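Local coordinates for protein cGAS/DncV-like nucleotidyltransferase in E. coli homolog (Elizabethkingia meningoseptica ATCC 13253 = NBRC 12535, PDB 6E0O) that synthesises cyclic dinucleotide second messengers from ATP or GTP with magnesium, probably as the signal-producing enzyme of a CBASS antiphage defence system, at residues Y186-M192 with F231-Y236; R145-Q150 with N261-W265. All coordinates share one frame; numbering follows the deposited sequence.

Contact 1: residues Y186-M192 with F231-Y236; sequences YRLYKRM and FISGNY
Leu188 reaches out from the first turn of helix 188-205 and is gripped on several sides by the loop that leads into helix 236-252. Its CD2 methyl lies over one face of the Tyr236 ring, 4.0 Å from the ring centroid and shifted toward the rim, a CH-pi contact. CD1, the other branch, abuts the backbone of Ile232 and comes within 3.3 Å of Ile232 O, while Leu188 CB rests 3.8 Å from Phe231 CD2. The Phe231 ring packs against the first turn of the helix: its CE2 corner meets Tyr189 CA obliquely, and Met192 CG arrives at the ring edge, near its plane. The Met192 chain bends twice past CG (chi2 -63°, then again at chi3), which carries CE over to Tyr236 CD2 at 3.9 Å. Beyond this apolar centre, Ser233 CB stands almost exactly above the middle of the Tyr186 ring, 3.6 Å from the centroid and 9° off the normal. The Arg191 chain, extended from CG to NE, crosses the phenol end of Tyr236 at a slant, with its guanidinium plane only 7° from that ring; Arg191 NH1 lies 2.9 Å from Tyr236 OH.

A type II turn from Ile232 to Asn235, closed by the backbone bond from Asn235 N to Ile232 O, shapes the loop, and Gly234 takes its positive-phi position. Asn235 then caps helix 236-252 through Gln238 N, and Thr239 OG1 bonds to Ile232 N. Behind the first shell, Tyr189 sends its hydroxyl to Glu220 O. The joint between the start of helix 188-205 and the loop entering helix 236-252 is thus chiefly apolar and CH-pi in character, with a single water linking the two backbones, donating to Tyr186 O and accepting weakly from Gly234 N.

Contact 2: residues R145-Q150 with N261-W265; sequences RFSTLQ and NRLFW
Ser147, at the end of strand 135-147, hydrogen-bonds through OG to Leu263 O and at the same time closes an ST motif at the tip of the hairpin formed with strand 152-160. The hydroxyl donates along a lone pair in the carbonyl plane (2.7 Å from Ser147 OG to Leu263 O) and accepts from Gln150 N at 3.1 Å. A chi1 of 167°, which turns OG away from the backbone N of Ser147, places the hydroxyl between the turn and the 261-265 loop. Leu263 O takes a second donor, a water at 2.8 Å that also accepts from Leu149 N, so direct and water-mediated bonds converge on one carbonyl.

Gln150 extends its chain across the Leu263 side chain, and its NE2 donates to Arg262 O at 3.0 Å; the donor sits above the carbonyl plane rather than on a lone pair. On the loop side, Asn261 OD1 accepts from Leu263 N in an Asx turn and weakly from Phe264 N, while Asn261 ND2 bonds to Glu259. Apolar groups flank this network. The Phe264 ring leans obliquely against Phe146 O and Ser147 CA and also meets the ring of Phe170. Leu149 rests CD2 against the backbone of Phe264 and sets CD1 over one face of the Trp265 indole, a CH-pi contact in which Leu149 CD1 lies 3.3 Å from Trp265 NE1.

Along the chain, contact 1 is nested inside the loop that contact 2 closes, yet their centres lie 27 Å apart and their nearest atoms about 8 Å. Helix 171-184 is common ground, meeting Tyr189 and Phe231 of contact 1 and Leu263 and Asn261 of contact 2. Contact 1 joins helix 188-205 to the loop entering helix 236-252, whereas contact 2 ties the tip of a sheet hairpin to the loop before helix 275-289. Neither lines the bound nucleic acid, about 15 Å from the nearest atom of contact 1 and about 9 Å from that of contact 2, but Lys190 of contact 1 bonds to the backbone O of Asn52, a probable GTP-binding residue.

Contact 1: residues Y186-M192 with F231-Y236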
loop_
_atom_site.group_PDB
_atom_site.type_symbol
_atom_site.label_atom_id
_atom_site.label_comp_id
_atom_site.label_asym_id
_atom_site.label_seq_id
_atom_site.Cartn_x
_atom_site.Cartn_y
_atom_site.Cartn_z
ATOM N N TYR A 186 12.282 0.020 16.810
ATOM C CA TYR A 186 11.600 -0.747 17.845
ATOM C C TYR A 186 10.243 -1.247 17.353
ATOM O O TYR A 186 9.301 -1.400 18.136
ATOM C CB TYR A 186 11.455 0.073 19.132
ATOM C CG TYR A 186 12.739 0.739 19.548
ATOM C CD1 TYR A 186 13.771 0.002 20.114
ATOM C CD2 TYR A 186 12.928 2.100 19.370
ATOM C CE1 TYR A 186 14.949 0.600 20.495
ATOM C CE2 TYR A 186 14.109 2.710 19.751
ATOM C CZ TYR A 186 15.115 1.949 20.314
ATOM O OH TYR A 186 16.296 2.534 20.697
ATOM N N ARG A 187 10.135 -1.494 16.043
ATOM C CA ARG A 187 8.915 -1.958 15.386
ATOM C C ARG A 187 7.831 -0.886 15.371
ATOM O O ARG A 187 6.691 -1.157 14.981
ATOM C CB ARG A 187 8.431 -3.291 15.973
ATOM C CG ARG A 187 9.589 -4.306 16.115
ATOM C CD ARG A 187 9.125 -5.774 16.052
ATOM N NE ARG A 187 8.416 -5.972 14.796
ATOM C CZ ARG A 187 8.992 -6.049 13.600
ATOM N NH1 ARG A 187 10.314 -6.001 13.466
ATOM N NH2 ARG A 187 8.233 -6.158 12.521
ATOM N N LEU A 188 8.176 0.354 15.708
ATOM C CA LEU A 188 7.167 1.395 15.830
ATOM C C LEU A 188 6.808 2.049 14.499
ATOM O O LEU A 188 5.712 2.591 14.393
ATOM C CB LEU A 188 7.587 2.429 16.877
ATOM C CG LEU A 188 7.618 1.879 18.303
ATOM C CD1 LEU A 188 8.328 2.863 19.216
ATOM C CD2 LEU A 188 6.215 1.590 18.811
ATOM N N TYR A 189 7.672 1.998 13.479
ATOM C CA TYR A 189 7.306 2.608 12.199
ATOM C C TYR A 189 5.968 2.047 11.691
ATOM O O TYR A 189 5.005 2.791 11.454
ATOM C CB TYR A 189 8.427 2.437 11.152
ATOM C CG TYR A 189 7.928 2.688 9.745
ATOM C CD1 TYR A 189 7.357 3.906 9.402
ATOM C CD2 TYR A 189 7.985 1.695 8.777
ATOM C CE1 TYR A 189 6.856 4.125 8.144
ATOM C CE2 TYR A 189 7.480 1.913 7.505
ATOM C CZ TYR A 189 6.923 3.128 7.195
ATOM O OH TYR A 189 6.414 3.328 5.930
ATOM N N LYS A 190 5.875 0.721 11.527
ATOM C CA LYS A 190 4.639 0.169 10.977
ATOM C C LYS A 190 3.497 0.242 11.980
ATOM O O LYS A 190 2.338 0.366 11.586
ATOM C CB LYS A 190 4.835 -1.262 10.473
ATOM C CG LYS A 190 5.705 -1.321 9.228
ATOM C CD LYS A 190 5.781 -2.699 8.622
ATOM C CE LYS A 190 6.642 -2.679 7.368
ATOM N NZ LYS A 190 6.731 -4.048 6.791
ATOM N N ARG A 191 3.804 0.169 13.277
ATOM C CA ARG A 191 2.765 0.306 14.294
ATOM C C ARG A 191 2.121 1.683 14.240
ATOM O O ARG A 191 0.899 1.804 14.369
ATOM C CB ARG A 191 3.350 -0.023 15.667
ATOM C CG ARG A 191 3.590 -1.505 15.785
ATOM C CD ARG A 191 4.298 -1.913 17.038
ATOM N NE ARG A 191 4.685 -3.317 16.925
ATOM C CZ ARG A 191 5.340 -3.984 17.858
ATOM N NH1 ARG A 191 5.666 -3.374 18.985
ATOM N NH2 ARG A 191 5.675 -5.246 17.650
ATOM N N MET A 192 2.924 2.725 14.007
ATOM C CA MET A 192 2.385 4.071 13.855
ATOM C C MET A 192 1.595 4.216 12.555
ATOM O O MET A 192 0.542 4.863 12.538
ATOM C CB MET A 192 3.523 5.087 13.917
ATOM C CG MET A 192 4.162 5.180 15.297
ATOM S SD MET A 192 3.014 5.758 16.573
ATOM C CE MET A 192 3.251 4.542 17.863
ATOM N N PHE A 231 11.028 7.801 17.295
ATOM C CA PHE A 231 10.295 6.612 17.714
ATOM C C PHE A 231 10.872 6.145 19.046
ATOM O O PHE A 231 12.045 5.778 19.130
ATOM C CB PHE A 231 10.385 5.546 16.618
ATOM C CG PHE A 231 9.738 5.969 15.314
ATOM C CD1 PHE A 231 10.433 6.746 14.406
ATOM C CD2 PHE A 231 8.440 5.603 15.010
ATOM C CE1 PHE A 231 9.858 7.149 13.218
ATOM C CE2 PHE A 231 7.851 6.003 13.815
ATOM C CZ PHE A 231 8.563 6.777 12.919
ATOM N N ILE A 232 10.050 6.197 20.087
ATOM C CA ILE A 232 10.501 6.014 21.461
ATOM C C ILE A 232 10.085 4.624 21.907
ATOM O O ILE A 232 8.893 4.342 22.064
ATOM C CB ILE A 232 9.898 7.067 22.393
ATOM C CG1 ILE A 232 10.195 8.471 21.900
ATOM C CG2 ILE A 232 10.401 6.854 23.829
ATOM C CD1 ILE A 232 9.313 9.497 22.585
ATOM N N SER A 233 11.067 3.767 22.151
ATOM C CA SER A 233 10.783 2.401 22.549
ATOM C C SER A 233 9.816 2.379 23.722
ATOM O O SER A 233 10.032 3.043 24.739
ATOM C CB SER A 233 12.091 1.720 22.949
ATOM O OG SER A 233 11.857 0.396 23.377
ATOM N N GLY A 234 8.742 1.611 23.570
ATOM C CA GLY A 234 7.808 1.404 24.651
ATOM C C GLY A 234 6.911 2.566 24.993
ATOM O O GLY A 234 6.201 2.496 26.002
ATOM N N ASN A 235 6.908 3.637 24.201
ATOM C CA ASN A 235 6.051 4.787 24.492
ATOM C C ASN A 235 5.247 5.119 23.243
ATOM O O ASN A 235 5.671 5.918 22.406
ATOM C CB ASN A 235 6.835 5.993 24.994
ATOM C CG ASN A 235 5.931 7.040 25.601
ATOM O OD1 ASN A 235 4.753 7.130 25.247
ATOM N ND2 ASN A 235 6.466 7.826 26.532
ATOM N N TYR A 236 4.074 4.499 23.128
ATOM C CA TYR A 236 3.264 4.680 21.931
ATOM C C TYR A 236 2.648 6.068 21.901
ATOM O O TYR A 236 2.574 6.693 20.838
ATOM C CB TYR A 236 2.166 3.616 21.874
ATOM C CG TYR A 236 2.660 2.238 21.519
ATOM C CD1 TYR A 236 3.486 1.532 22.376
ATOM C CD2 TYR A 236 2.287 1.637 20.326
ATOM C CE1 TYR A 236 3.932 0.267 22.052
ATOM C CE2 TYR A 236 2.719 0.371 20.000
ATOM C CZ TYR A 236 3.547 -0.302 20.862
ATOM O OH TYR A 236 3.969 -1.559 20.531
HETATM O O HOH W 1 8.434 -0.432 20.988
#

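Contact 2: residues R145-Q150 with N261-W265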
loop_
_atom_site.group_PDB
_atom_site.type_symbol
_atom_site.label_atom_id
_atom_site.label_comp_id
_atom_site.label_asym_id
_atom_site.label_seq_id
_atom_site.Cartn_x
_atom_site.Cartn_y
_atom_site.Cartn_z
ATOM N N ARG A 145 13.286 2.583 -14.825
ATOM C CA ARG A 145 13.331 4.038 -14.841
ATOM C C ARG A 145 14.538 4.524 -14.060
ATOM O O ARG A 145 14.898 3.958 -13.023
ATOM C CB ARG A 145 12.093 4.663 -14.193
ATOM C CG ARG A 145 10.846 4.601 -15.045
ATOM C CD ARG A 145 11.039 5.305 -16.374
ATOM N NE ARG A 145 9.940 5.012 -17.292
ATOM C CZ ARG A 145 8.713 5.509 -17.172
ATOM N NH1 ARG A 145 8.418 6.325 -16.167
ATOM N NH2 ARG A 145 7.776 5.188 -18.055
ATOM N N PHE A 146 15.139 5.603 -14.540
ATOM C CA PHE A 146 16.258 6.202 -13.836
ATOM C C PHE A 146 15.760 7.029 -12.661
ATOM O O PHE A 146 14.838 7.840 -12.799
ATOM C CB PHE A 146 17.066 7.083 -14.783
ATOM C CG PHE A 146 18.350 7.568 -14.192
ATOM C CD1 PHE A 146 19.447 6.729 -14.117
ATOM C CD2 PHE A 146 18.461 8.855 -13.700
ATOM C CE1 PHE A 146 20.637 7.168 -13.571
ATOM C CE2 PHE A 146 19.649 9.302 -13.154
ATOM C CZ PHE A 146 20.737 8.455 -13.086
ATOM N N SER A 147 16.367 6.806 -11.502
ATOM C CA SER A 147 16.119 7.594 -10.306
ATOM C C SER A 147 17.231 8.624 -10.172
ATOM O O SER A 147 18.400 8.258 -10.018
ATOM C CB SER A 147 16.132 6.689 -9.077
ATOM O OG SER A 147 16.201 7.459 -7.889
ATOM N N THR A 148 16.870 9.907 -10.209
ATOM C CA THR A 148 17.866 10.935 -9.926
ATOM C C THR A 148 18.209 10.976 -8.442
ATOM O O THR A 148 19.342 11.312 -8.077
ATOM C CB THR A 148 17.397 12.305 -10.418
ATOM O OG1 THR A 148 16.162 12.664 -9.793
ATOM C CG2 THR A 148 17.210 12.293 -11.923
ATOM N N LEU A 149 17.259 10.617 -7.573
ATOM C CA LEU A 149 17.537 10.626 -6.141
ATOM C C LEU A 149 18.701 9.708 -5.804
ATOM O O LEU A 149 19.574 10.064 -5.005
ATOM C CB LEU A 149 16.296 10.198 -5.365
ATOM C CG LEU A 149 15.380 11.301 -4.843
ATOM C CD1 LEU A 149 14.856 12.166 -5.975
ATOM C CD2 LEU A 149 14.230 10.697 -4.041
ATOM N N GLN A 150 18.728 8.520 -6.401
ATOM C CA GLN A 150 19.790 7.555 -6.163
ATOM C C GLN A 150 20.773 7.438 -7.319
ATOM O O GLN A 150 21.737 6.676 -7.215
ATOM C CB GLN A 150 19.193 6.181 -5.839
ATOM C CG GLN A 150 18.478 6.140 -4.501
ATOM C CD GLN A 150 18.110 4.736 -4.078
ATOM O OE1 GLN A 150 18.767 3.765 -4.462
ATOM N NE2 GLN A 150 17.051 4.618 -3.285
ATOM N N ASN A 261 10.166 3.938 -1.190
ATOM C CA ASN A 261 11.162 3.334 -2.070
ATOM C C ASN A 261 12.448 4.148 -2.165
ATOM O O ASN A 261 13.443 3.629 -2.676
ATOM C CB ASN A 261 10.571 3.082 -3.463
ATOM C CG ASN A 261 10.072 4.343 -4.139
ATOM O OD1 ASN A 261 10.739 5.371 -4.143
ATOM N ND2 ASN A 261 8.887 4.263 -4.718
ATOM N N ARG A 262 12.450 5.400 -1.711
ATOM C CA ARG A 262 13.620 6.279 -1.713
ATOM C C ARG A 262 14.152 6.568 -3.110
ATOM O O ARG A 262 15.272 7.084 -3.253
ATOM C CB ARG A 262 14.751 5.770 -0.810
ATOM C CG ARG A 262 14.492 6.003 0.657
ATOM C CD ARG A 262 15.731 5.760 1.498
ATOM N NE ARG A 262 15.707 6.569 2.713
ATOM C CZ ARG A 262 16.360 6.269 3.831
ATOM N NH1 ARG A 262 17.093 5.166 3.903
ATOM N NH2 ARG A 262 16.271 7.072 4.881
ATOM N N LEU A 263 13.379 6.252 -4.141
ATOM C CA LEU A 263 13.793 6.476 -5.513
ATOM C C LEU A 263 13.175 7.724 -6.111
ATOM O O LEU A 263 13.734 8.275 -7.063
ATOM C CB LEU A 263 13.388 5.281 -6.379
ATOM C CG LEU A 263 14.121 3.980 -6.064
ATOM C CD1 LEU A 263 13.385 2.812 -6.681
ATOM C CD2 LEU A 263 15.549 4.052 -6.569
ATOM N N PHE A 264 12.035 8.166 -5.583
ATOM C CA PHE A 264 11.282 9.282 -6.126
ATOM C C PHE A 264 10.698 10.083 -4.978
ATOM O O PHE A 264 10.554 9.587 -3.858
ATOM C CB PHE A 264 10.228 8.776 -7.103
ATOM C CG PHE A 264 10.834 8.088 -8.280
ATOM C CD1 PHE A 264 11.339 8.826 -9.333
ATOM C CD2 PHE A 264 10.964 6.713 -8.309
ATOM C CE1 PHE A 264 11.930 8.211 -10.410
ATOM C CE2 PHE A 264 11.558 6.087 -9.388
ATOM C CZ PHE A 264 12.044 6.838 -10.437
ATOM N N TRP A 265 10.406 11.343 -5.272
ATOM C CA TRP A 265 9.880 12.255 -4.278
ATOM C C TRP A 265 8.399 11.993 -4.046
ATOM O O TRP A 265 7.644 11.729 -4.985
ATOM C CB TRP A 265 10.028 13.698 -4.756
ATOM C CG TRP A 265 11.420 14.204 -4.910
ATOM C CD1 TRP A 265 12.012 14.618 -6.069
ATOM C CD2 TRP A 265 12.396 14.378 -3.876
ATOM N NE1 TRP A 265 13.294 15.035 -5.821
ATOM C CE2 TRP A 265 13.556 14.901 -4.483
ATOM C CE3 TRP A 265 12.403 14.149 -2.498
ATOM C CZ2 TRP A 265 14.714 15.186 -3.760
ATOM C CZ3 TRP A 265 13.555 14.429 -1.783
ATOM C CH2 TRP A 265 14.691 14.949 -2.414
HETATM O O HOH W 2 14.449 10.394 -8.781
#